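Tryptophanyl-tRNA synthetase (Thermus thermophilus, PDB 2EL7) probably catalyses the ATP-dependent attachment of tryptophan to its cognate tRNA, working as a homodimer of the class I aminoacyl-tRNA synthetase family. Local coordinates at residues 8-13 with 40-45; 14-19 with 202-207; 81-86 with 301-306. One frame throughout, in Å; residues are numbered along the deposited sequence.

Contact 1: residues 8-13 with 40-45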
loop_
_atom_site.group_PDB
_atom_site.type_symbol
_atom_site.label_atom_id
_atom_site.label_comp_id
_atom_site.label_asym_id
_atom_site.label_seq_id
_atom_site.Cartn_x
_atom_site.Cartn_y
_atom_site.Cartn_z
ATOM N N ILE A 8 6.604 -5.886 -17.275
ATOM C CA ILE A 8 6.571 -5.157 -18.537
ATOM C C ILE A 8 6.264 -3.680 -18.273
ATOM O O ILE A 8 5.251 -3.344 -17.641
ATOM C CB ILE A 8 5.484 -5.736 -19.460
ATOM C CG1 ILE A 8 5.934 -7.100 -19.986
ATOM C CG2 ILE A 8 5.173 -4.764 -20.623
ATOM C CD1 ILE A 8 4.909 -7.737 -20.905
ATOM N N GLN A 9 7.124 -2.793 -18.756
ATOM C CA GLN A 9 6.866 -1.368 -18.542
ATOM C C GLN A 9 5.639 -0.914 -19.342
ATOM O O GLN A 9 5.421 -1.360 -20.473
ATOM C CB GLN A 9 8.105 -0.545 -18.917
ATOM C CG GLN A 9 9.281 -0.840 -18.011
ATOM C CD GLN A 9 8.899 -0.726 -16.543
ATOM O OE1 GLN A 9 8.263 0.256 -16.138
ATOM N NE2 GLN A 9 9.279 -1.727 -15.734
ATOM N N PRO A 10 4.824 -0.017 -18.762
ATOM C CA PRO A 10 3.619 0.497 -19.420
ATOM C C PRO A 10 3.963 1.459 -20.586
ATOM O O PRO A 10 3.904 2.689 -20.442
ATOM C CB PRO A 10 2.893 1.185 -18.275
ATOM C CG PRO A 10 4.015 1.786 -17.507
ATOM C CD PRO A 10 5.040 0.662 -17.470
ATOM N N SER A 11 4.338 0.891 -21.729
ATOM C CA SER A 11 4.716 1.698 -22.892
ATOM C C SER A 11 4.634 0.915 -24.196
ATOM O O SER A 11 4.974 -0.265 -24.238
ATOM C CB SER A 11 6.148 2.212 -22.724
ATOM O OG SER A 11 6.725 2.514 -23.986
ATOM N N GLY A 12 4.208 1.577 -25.268
ATOM C CA GLY A 12 4.130 0.895 -26.552
ATOM C C GLY A 12 5.376 1.057 -27.421
ATOM O O GLY A 12 5.337 0.761 -28.607
ATOM N N GLU A 13 6.484 1.520 -26.853
ATOM C CA GLU A 13 7.719 1.715 -27.628
ATOM C C GLU A 13 8.745 0.602 -27.417
ATOM O O GLU A 13 9.629 0.716 -26.566
ATOM C CB GLU A 13 8.379 3.044 -27.248
ATOM C CG GLU A 13 7.445 4.241 -27.256
ATOM C CD GLU A 13 6.977 4.595 -28.652
ATOM O OE1 GLU A 13 7.844 4.757 -29.540
ATOM O OE2 GLU A 13 5.750 4.717 -28.861
ATOM N N CYS A 40 3.318 -9.346 -16.212
ATOM C CA CYS A 40 2.622 -8.221 -15.579
ATOM C C CYS A 40 3.026 -6.839 -16.085
ATOM O O CYS A 40 4.175 -6.436 -15.934
ATOM C CB CYS A 40 2.861 -8.302 -14.061
ATOM S SG CYS A 40 1.929 -7.177 -12.970
ATOM N N ILE A 41 2.068 -6.121 -16.679
ATOM C CA ILE A 41 2.294 -4.777 -17.182
ATOM C C ILE A 41 2.203 -3.899 -15.922
ATOM O O ILE A 41 1.112 -3.669 -15.390
ATOM C CB ILE A 41 1.195 -4.384 -18.211
ATOM C CG1 ILE A 41 1.361 -5.204 -19.497
ATOM C CG2 ILE A 41 1.269 -2.889 -18.528
ATOM C CD1 ILE A 41 0.264 -4.971 -20.537
ATOM N N VAL A 42 3.338 -3.397 -15.448
ATOM C CA VAL A 42 3.332 -2.616 -14.209
ATOM C C VAL A 42 2.929 -1.139 -14.299
ATOM O O VAL A 42 3.744 -0.252 -14.064
ATOM C CB VAL A 42 4.706 -2.736 -13.469
ATOM C CG1 VAL A 42 4.898 -4.156 -12.987
ATOM C CG2 VAL A 42 5.847 -2.350 -14.386
ATOM N N ASP A 43 1.646 -0.898 -14.559
ATOM C CA ASP A 43 1.138 0.459 -14.702
ATOM C C ASP A 43 1.333 1.303 -13.437
ATOM O O ASP A 43 1.555 2.511 -13.527
ATOM C CB ASP A 43 -0.340 0.430 -15.151
ATOM C CG ASP A 43 -1.249 -0.360 -14.205
ATOM O OD1 ASP A 43 -2.478 -0.235 -14.338
ATOM O OD2 ASP A 43 -0.758 -1.099 -13.330
ATOM N N TYR A 44 1.278 0.676 -12.264
ATOM C CA TYR A 44 1.494 1.394 -11.010
ATOM C C TYR A 44 2.884 2.017 -10.912
ATOM O O TYR A 44 3.090 2.931 -10.124
ATOM C CB TYR A 44 1.266 0.475 -9.803
ATOM C CG TYR A 44 -0.181 0.449 -9.342
ATOM C CD1 TYR A 44 -0.714 -0.671 -8.695
ATOM C CD2 TYR A 44 -1.020 1.536 -9.571
ATOM C CE1 TYR A 44 -2.051 -0.707 -8.296
ATOM C CE2 TYR A 44 -2.360 1.515 -9.173
ATOM C CZ TYR A 44 -2.869 0.394 -8.540
ATOM O OH TYR A 44 -4.198 0.375 -8.161
ATOM N N HIS A 45 3.830 1.529 -11.717
ATOM C CA HIS A 45 5.201 2.053 -11.717
ATOM C C HIS A 45 5.237 3.456 -12.338
ATOM O O HIS A 45 6.121 4.262 -12.019
ATOM C CB HIS A 45 6.116 1.088 -12.486
ATOM C CG HIS A 45 7.553 1.508 -12.566
ATOM N ND1 HIS A 45 8.229 2.093 -11.513
ATOM C CD2 HIS A 45 8.461 1.376 -13.566
ATOM C CE1 HIS A 45 9.487 2.303 -11.860
ATOM N NE2 HIS A 45 9.652 1.876 -13.101
#

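Contact 2: residues 14-19 with 202-207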
loop_
_atom_site.group_PDB
_atom_site.type_symbol
_atom_site.label_atom_id
_atom_site.label_comp_id
_atom_site.label_asym_id
_atom_site.label_seq_id
_atom_site.Cartn_x
_atom_site.Cartn_y
_atom_site.Cartn_z
ATOM N N ILE A 14 8.643 -0.463 -28.198
ATOM C CA ILE A 14 9.581 -1.570 -28.080
ATOM C C ILE A 14 10.616 -1.413 -29.198
ATOM O O ILE A 14 10.242 -1.256 -30.365
ATOM C CB ILE A 14 8.857 -2.952 -28.256
ATOM C CG1 ILE A 14 7.548 -2.974 -27.455
ATOM C CG2 ILE A 14 9.779 -4.101 -27.825
ATOM C CD1 ILE A 14 7.687 -2.525 -26.008
ATOM N N HIS A 15 11.903 -1.441 -28.854
ATOM C CA HIS A 15 12.944 -1.326 -29.876
ATOM C C HIS A 15 13.671 -2.660 -30.066
ATOM O O HIS A 15 13.437 -3.606 -29.312
ATOM C CB HIS A 15 13.916 -0.184 -29.553
ATOM C CG HIS A 15 14.471 -0.223 -28.167
ATOM N ND1 HIS A 15 15.271 -1.249 -27.715
ATOM C CD2 HIS A 15 14.388 0.666 -27.146
ATOM C CE1 HIS A 15 15.663 -0.990 -26.479
ATOM N NE2 HIS A 15 15.141 0.167 -26.110
ATOM N N ILE A 16 14.535 -2.750 -31.074
ATOM C CA ILE A 16 15.208 -4.009 -31.351
ATOM C C ILE A 16 16.121 -4.433 -30.231
ATOM O O ILE A 16 16.608 -5.575 -30.204
ATOM C CB ILE A 16 16.016 -3.943 -32.671
ATOM C CG1 ILE A 16 17.172 -2.957 -32.546
ATOM C CG2 ILE A 16 15.089 -3.556 -33.828
ATOM C CD1 ILE A 16 18.103 -3.002 -33.731
ATOM N N GLY A 17 16.362 -3.497 -29.316
ATOM C CA GLY A 17 17.202 -3.775 -28.168
ATOM C C GLY A 17 16.385 -4.633 -27.219
ATOM O O GLY A 17 16.860 -5.657 -26.728
ATOM N N ASN A 18 15.146 -4.211 -26.967
ATOM C CA ASN A 18 14.229 -4.961 -26.098
ATOM C C ASN A 18 13.979 -6.322 -26.754
ATOM O O ASN A 18 14.046 -7.376 -26.122
ATOM C CB ASN A 18 12.867 -4.250 -25.987
ATOM C CG ASN A 18 12.963 -2.852 -25.382
ATOM O OD1 ASN A 18 12.319 -1.898 -25.871
ATOM N ND2 ASN A 18 13.745 -2.719 -24.308
ATOM N N TYR A 19 13.688 -6.277 -28.046
ATOM C CA TYR A 19 13.367 -7.473 -28.790
ATOM C C TYR A 19 14.436 -8.550 -28.771
ATOM O O TYR A 19 14.177 -9.663 -28.304
ATOM C CB TYR A 19 13.015 -7.109 -30.225
ATOM C CG TYR A 19 12.642 -8.304 -31.051
ATOM C CD1 TYR A 19 11.554 -9.098 -30.704
ATOM C CD2 TYR A 19 13.385 -8.655 -32.174
ATOM C CE1 TYR A 19 11.216 -10.226 -31.461
ATOM C CE2 TYR A 19 13.057 -9.771 -32.938
ATOM C CZ TYR A 19 11.974 -10.552 -32.573
ATOM O OH TYR A 19 11.671 -11.669 -33.318
ATOM N N ASN A 202 17.977 6.903 -29.052
ATOM C CA ASN A 202 18.861 6.298 -30.054
ATOM C C ASN A 202 18.337 4.903 -30.478
ATOM O O ASN A 202 19.087 3.921 -30.505
ATOM C CB ASN A 202 20.251 6.156 -29.436
ATOM C CG ASN A 202 20.258 5.210 -28.235
ATOM O OD1 ASN A 202 19.204 4.857 -27.709
ATOM N ND2 ASN A 202 21.447 4.800 -27.799
ATOM N N THR A 203 17.061 4.823 -30.848
ATOM C CA THR A 203 16.479 3.530 -31.166
ATOM C C THR A 203 15.901 3.303 -32.540
ATOM O O THR A 203 15.744 4.215 -33.339
ATOM C CB THR A 203 15.332 3.205 -30.182
ATOM O OG1 THR A 203 14.211 4.048 -30.478
ATOM C CG2 THR A 203 15.771 3.426 -28.732
ATOM N N ILE A 204 15.580 2.039 -32.777
ATOM C CA ILE A 204 14.941 1.577 -33.990
ATOM C C ILE A 204 13.765 0.773 -33.437
ATOM O O ILE A 204 13.952 -0.319 -32.886
ATOM C CB ILE A 204 15.862 0.658 -34.812
ATOM C CG1 ILE A 204 17.042 1.465 -35.359
ATOM C CG2 ILE A 204 15.084 0.064 -35.991
ATOM C CD1 ILE A 204 17.981 0.682 -36.276
ATOM N N GLY A 205 12.562 1.330 -33.554
ATOM C CA GLY A 205 11.380 0.666 -33.035
ATOM C C GLY A 205 10.882 -0.463 -33.916
ATOM O O GLY A 205 11.062 -0.435 -35.136
ATOM N N LEU A 206 10.246 -1.460 -33.307
ATOM C CA LEU A 206 9.727 -2.594 -34.067
ATOM C C LEU A 206 8.590 -2.154 -34.974
ATOM O O LEU A 206 8.359 -2.760 -36.019
ATOM C CB LEU A 206 9.212 -3.699 -33.135
ATOM C CG LEU A 206 10.075 -4.077 -31.932
ATOM C CD1 LEU A 206 9.463 -5.311 -31.293
ATOM C CD2 LEU A 206 11.518 -4.349 -32.350
ATOM N N LEU A 207 7.879 -1.103 -34.574
ATOM C CA LEU A 207 6.748 -0.621 -35.355
ATOM C C LEU A 207 7.003 0.745 -35.973
ATOM O O LEU A 207 6.103 1.345 -36.562
ATOM C CB LEU A 207 5.492 -0.572 -34.475
ATOM C CG LEU A 207 5.072 -1.899 -33.816
ATOM C CD1 LEU A 207 3.741 -1.679 -33.106
ATOM C CD2 LEU A 207 4.931 -3.033 -34.854
HETATM O O HOH W 1 7.999 0.567 -32.217
#

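Contact 3: residues 81-86 with 301-306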
loop_
_atom_site.group_PDB
_atom_site.type_symbol
_atom_site.label_atom_id
_atom_site.label_comp_id
_atom_site.label_asym_id
_atom_site.label_seq_id
_atom_site.Cartn_x
_atom_site.Cartn_y
_atom_site.Cartn_z
ATOM N N LEU A 81 -1.013 -13.027 -19.230
ATOM C CA LEU A 81 -0.708 -11.602 -19.318
ATOM C C LEU A 81 -1.796 -10.791 -18.680
ATOM O O LEU A 81 -2.963 -10.972 -18.995
ATOM C CB LEU A 81 -0.592 -11.199 -20.779
ATOM C CG LEU A 81 -0.252 -9.752 -21.150
ATOM C CD1 LEU A 81 1.123 -9.377 -20.610
ATOM C CD2 LEU A 81 -0.262 -9.633 -22.686
ATOM N N PHE A 82 -1.406 -9.881 -17.795
ATOM C CA PHE A 82 -2.356 -9.041 -17.086
ATOM C C PHE A 82 -1.749 -7.699 -16.676
ATOM O O PHE A 82 -0.526 -7.503 -16.745
ATOM C CB PHE A 82 -2.863 -9.791 -15.860
ATOM C CG PHE A 82 -1.795 -10.125 -14.863
ATOM C CD1 PHE A 82 -1.535 -9.277 -13.805
ATOM C CD2 PHE A 82 -1.074 -11.313 -14.966
ATOM C CE1 PHE A 82 -0.562 -9.605 -12.839
ATOM C CE2 PHE A 82 -0.108 -11.652 -14.025
ATOM C CZ PHE A 82 0.151 -10.788 -12.948
ATOM N N VAL A 83 -2.613 -6.772 -16.268
ATOM C CA VAL A 83 -2.196 -5.439 -15.845
ATOM C C VAL A 83 -2.131 -5.395 -14.322
ATOM O O VAL A 83 -3.094 -5.762 -13.649
ATOM C CB VAL A 83 -3.197 -4.359 -16.312
ATOM C CG1 VAL A 83 -2.801 -2.996 -15.726
ATOM C CG2 VAL A 83 -3.234 -4.307 -17.825
ATOM N N GLN A 84 -1.010 -4.927 -13.784
ATOM C CA GLN A 84 -0.816 -4.865 -12.338
ATOM C C GLN A 84 -2.049 -4.368 -11.563
ATOM O O GLN A 84 -2.571 -5.103 -10.724
ATOM C CB GLN A 84 0.428 -4.025 -12.036
ATOM C CG GLN A 84 0.754 -3.830 -10.573
ATOM C CD GLN A 84 2.111 -3.135 -10.365
ATOM O OE1 GLN A 84 2.664 -2.495 -11.272
ATOM N NE2 GLN A 84 2.644 -3.264 -9.164
ATOM N N SER A 85 -2.533 -3.155 -11.855
ATOM C CA SER A 85 -3.717 -2.615 -11.164
ATOM C C SER A 85 -5.004 -3.448 -11.255
ATOM O O SER A 85 -5.950 -3.199 -10.512
ATOM C CB SER A 85 -4.024 -1.166 -11.623
ATOM O OG SER A 85 -4.498 -1.073 -12.957
ATOM N N HIS A 86 -5.067 -4.429 -12.149
ATOM C CA HIS A 86 -6.271 -5.256 -12.242
ATOM C C HIS A 86 -6.371 -6.289 -11.125
ATOM O O HIS A 86 -7.431 -6.834 -10.890
ATOM C CB HIS A 86 -6.375 -5.919 -13.618
ATOM C CG HIS A 86 -6.635 -4.935 -14.720
ATOM N ND1 HIS A 86 -6.960 -5.316 -16.004
ATOM C CD2 HIS A 86 -6.591 -3.578 -14.728
ATOM C CE1 HIS A 86 -7.098 -4.234 -16.756
ATOM N NE2 HIS A 86 -6.880 -3.169 -16.006
ATOM N N ASP A 301 -9.407 -8.894 -23.994
ATOM C CA ASP A 301 -9.908 -10.183 -23.530
ATOM C C ASP A 301 -8.750 -11.030 -22.977
ATOM O O ASP A 301 -8.923 -11.767 -21.995
ATOM C CB ASP A 301 -10.618 -10.909 -24.682
ATOM C CG ASP A 301 -11.334 -12.182 -24.234
ATOM O OD1 ASP A 301 -10.795 -13.279 -24.423
ATOM O OD2 ASP A 301 -12.445 -12.086 -23.683
ATOM N N ALA A 302 -7.581 -10.930 -23.608
ATOM C CA ALA A 302 -6.419 -11.643 -23.124
ATOM C C ALA A 302 -6.056 -11.064 -21.736
ATOM O O ALA A 302 -5.682 -11.806 -20.814
ATOM C CB ALA A 302 -5.259 -11.475 -24.084
ATOM N N LEU A 303 -6.176 -9.746 -21.592
ATOM C CA LEU A 303 -5.886 -9.088 -20.319
ATOM C C LEU A 303 -6.903 -9.499 -19.246
ATOM O O LEU A 303 -6.541 -9.784 -18.111
ATOM C CB LEU A 303 -5.893 -7.548 -20.478
ATOM C CG LEU A 303 -4.824 -6.962 -21.418
ATOM C CD1 LEU A 303 -4.890 -5.453 -21.418
ATOM C CD2 LEU A 303 -3.442 -7.421 -20.951
ATOM N N LEU A 304 -8.170 -9.558 -19.632
ATOM C CA LEU A 304 -9.254 -9.907 -18.728
ATOM C C LEU A 304 -9.087 -11.319 -18.212
ATOM O O LEU A 304 -9.273 -11.588 -17.029
ATOM C CB LEU A 304 -10.583 -9.790 -19.459
ATOM C CG LEU A 304 -11.846 -9.562 -18.620
ATOM C CD1 LEU A 304 -11.804 -8.144 -18.055
ATOM C CD2 LEU A 304 -13.120 -9.761 -19.485
ATOM N N GLU A 305 -8.736 -12.220 -19.118
ATOM C CA GLU A 305 -8.545 -13.627 -18.790
ATOM C C GLU A 305 -7.218 -13.844 -18.021
ATOM O O GLU A 305 -7.132 -14.698 -17.145
ATOM C CB GLU A 305 -8.565 -14.459 -20.093
ATOM C CG GLU A 305 -9.086 -15.896 -19.934
ATOM C CD GLU A 305 -10.612 -15.961 -19.773
ATOM O OE1 GLU A 305 -11.113 -16.962 -19.200
ATOM O OE2 GLU A 305 -11.312 -15.017 -20.223
ATOM N N GLY A 306 -6.191 -13.075 -18.365
ATOM C CA GLY A 306 -4.941 -13.210 -17.667
ATOM C C GLY A 306 -5.157 -12.810 -16.214
ATOM O O GLY A 306 -4.594 -13.404 -15.275
HETATM O O HOH W 2 -3.180 -13.347 -20.706
HETATM O O HOH W 3 -5.269 -7.549 -16.833
#

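Contact 1: residues 8-13 with 40-45
The side-chain amide of Gln9 and the imidazole of His45 lie next to each other with their planes 81° apart. The detail at the ring edge is doubtful, because the modelled spacing is too short and the ring may be turned over. The secure contact of the His45 ring is Tyr129, which stacks on it. An alanine in place of His45 would probably leave Tyr129 without its stacking partner and open a gap beside the Gln9 amide. The CB of Gln9 is directed away from 40-45, but a bend at chi2 (-51°) brings CD back, and Gln9 NE2 lies 3.7 Å from Val42 CG2. Next along the chain, Pro10 CD sits 3.8 Å from Val42 O, and Pro10 CB is 4.0 Å from Asp43 CA. Here the chain leaves the sheet at Gln9, Pro10 and Ser11, which are predicted to bind ATP. The strands end side by side: Ile8 N donates to Cys40 O at 2.8 Å, almost straight at 173°, and Val42 N donates to Ile8 O at 2.9 Å. Ile8 CG2 touches Ile41 CG1 at 4.0 Å on one face of the parallel sheet. The carboxylate of Asp43 is bonded outside the contact, its OD1 to Ser85 OG, so the join between the strand ends rests on main-chain bonds and apolar packing.

Contact 2: residues 14-19 with 202-207
Leu206 lies at the apolar centre, its two methyls divided between neighbours on 14-19. Leu206 CD1 rests on Ile14 CG2 at 3.7 Å, whereas Leu206 CD2 reaches Ile16 CG2 at 3.9 Å and Tyr19 CB at 3.8 Å, so one forked side chain spans the loop and the first turn of helix 16-33. The same CG2 of Ile16 also meets Ile204 CG2. Helix 55-72 continues this apolar layer through Val68 against Ile14 and Ala72 against Leu206. Farther out, Thr203 crosses His15 at about a right angle and sets its CG2 3.5 Å from His15 CD2. The backbones are joined by a single bridge: Leu206 N donates to Ile14 O at 2.9 Å, nearly straight (169°) and in the carbonyl plane, and Ile16 N donates to Ile204 O at 3.1 Å, close to the C=O axis. A water accepts from Leu207 N and gives a weak bond to Ile14 O. At the polar edge His15 occupies the N-cap of helix 16-33. Its CG lies between the backbone N and the carbonyl carbon (chi1 51°); ND1 of the ring accepts a weak bond from Gly17 N, which lies in the ring plane. His15 N donates to Asn18 OD1 at 3.0 Å, completing a capping box, and that same OD1 lies 3.3 Å above the centre of the His15 ring. A CB on Gly17 would clash with His15 CE1. Lys198 of the KMSKS region also packs on His15, an arrangement consistent with the paired HIGH and KMSKS signatures that flank the ATP site of class I synthetases.

Contact 3: residues 81-86 with 301-306
Leu303 reaches from the helix to two strand residues, one with each methyl. Its chi1 (-63°) sets CG anti to the carbonyl carbon, and chi2 directs the methyls: Leu303 CD2 lies 4.0 Å from Leu81 CG, and Leu303 CD1 comes 4.1 Å from Val83 CG2. The leucines lie side by side and point the same way, the Leu81 chain having CG anti to its backbone N, whereas Leu303 and Val83 meet at a slant. Phe82, between them in the strand, sends its ring off the helix: CG takes the crowded position between the backbone N and the carbonyl carbon, and the ring goes to Tyr140 edge-to-face, leaving CB 3.8 Å from Gly306 C. Gly306 is where the backbones close in. Gly306 CA makes a CA-H...O contact with Leu81 O at 3.3 Å (165° at the hydrogen); a CB there would overlap that oxygen, so the absence of a side chain at Gly306 lets the backbones come this close. No direct hydrogen bond joins the segments. Instead, waters relay them: one accepts from Leu81 N and donates to Ala302 O, and another accepts from Val83 N at 2.8 Å and donates to Leu303 O at 2.9 Å, with a weak further bond from His86 ND1. The His86 ring lies with one face over Val83 CB, and its NE2 binds Leu328 O of the second subunit. The axes of 81-83 and 301-306 cross at 87° and pass 6.0 Å apart; helix 296-324 packs on the outer strand of the parallel sheet in this chain's Rossmann-type nucleotide-binding fold.

How the contacts relate
Contacts 1 and 3 lie on one parallel sheet, their centres about 12 Å apart: strand 37-41 is flanked by 4-8 and 80-83, and Ile41 N probably bonds to Phe82 O. Contact 2 sits off the sheet end, its centre about 16 Å from that of contact 1 and about 24 Å from that of contact 3. Along the chain contact 1 closes before contact 3 opens; contact 2 alternates with both, since 14-19 falls between 8-13 and 40-45, and 202-207 between 81-86 and 301-306. Contacts 1 and 2 carry the HIGH region from sheet to helix start near the KMSKS loop; contact 3 brings the C-terminal helix onto the sheet and, like contact 1, reaches the second subunit.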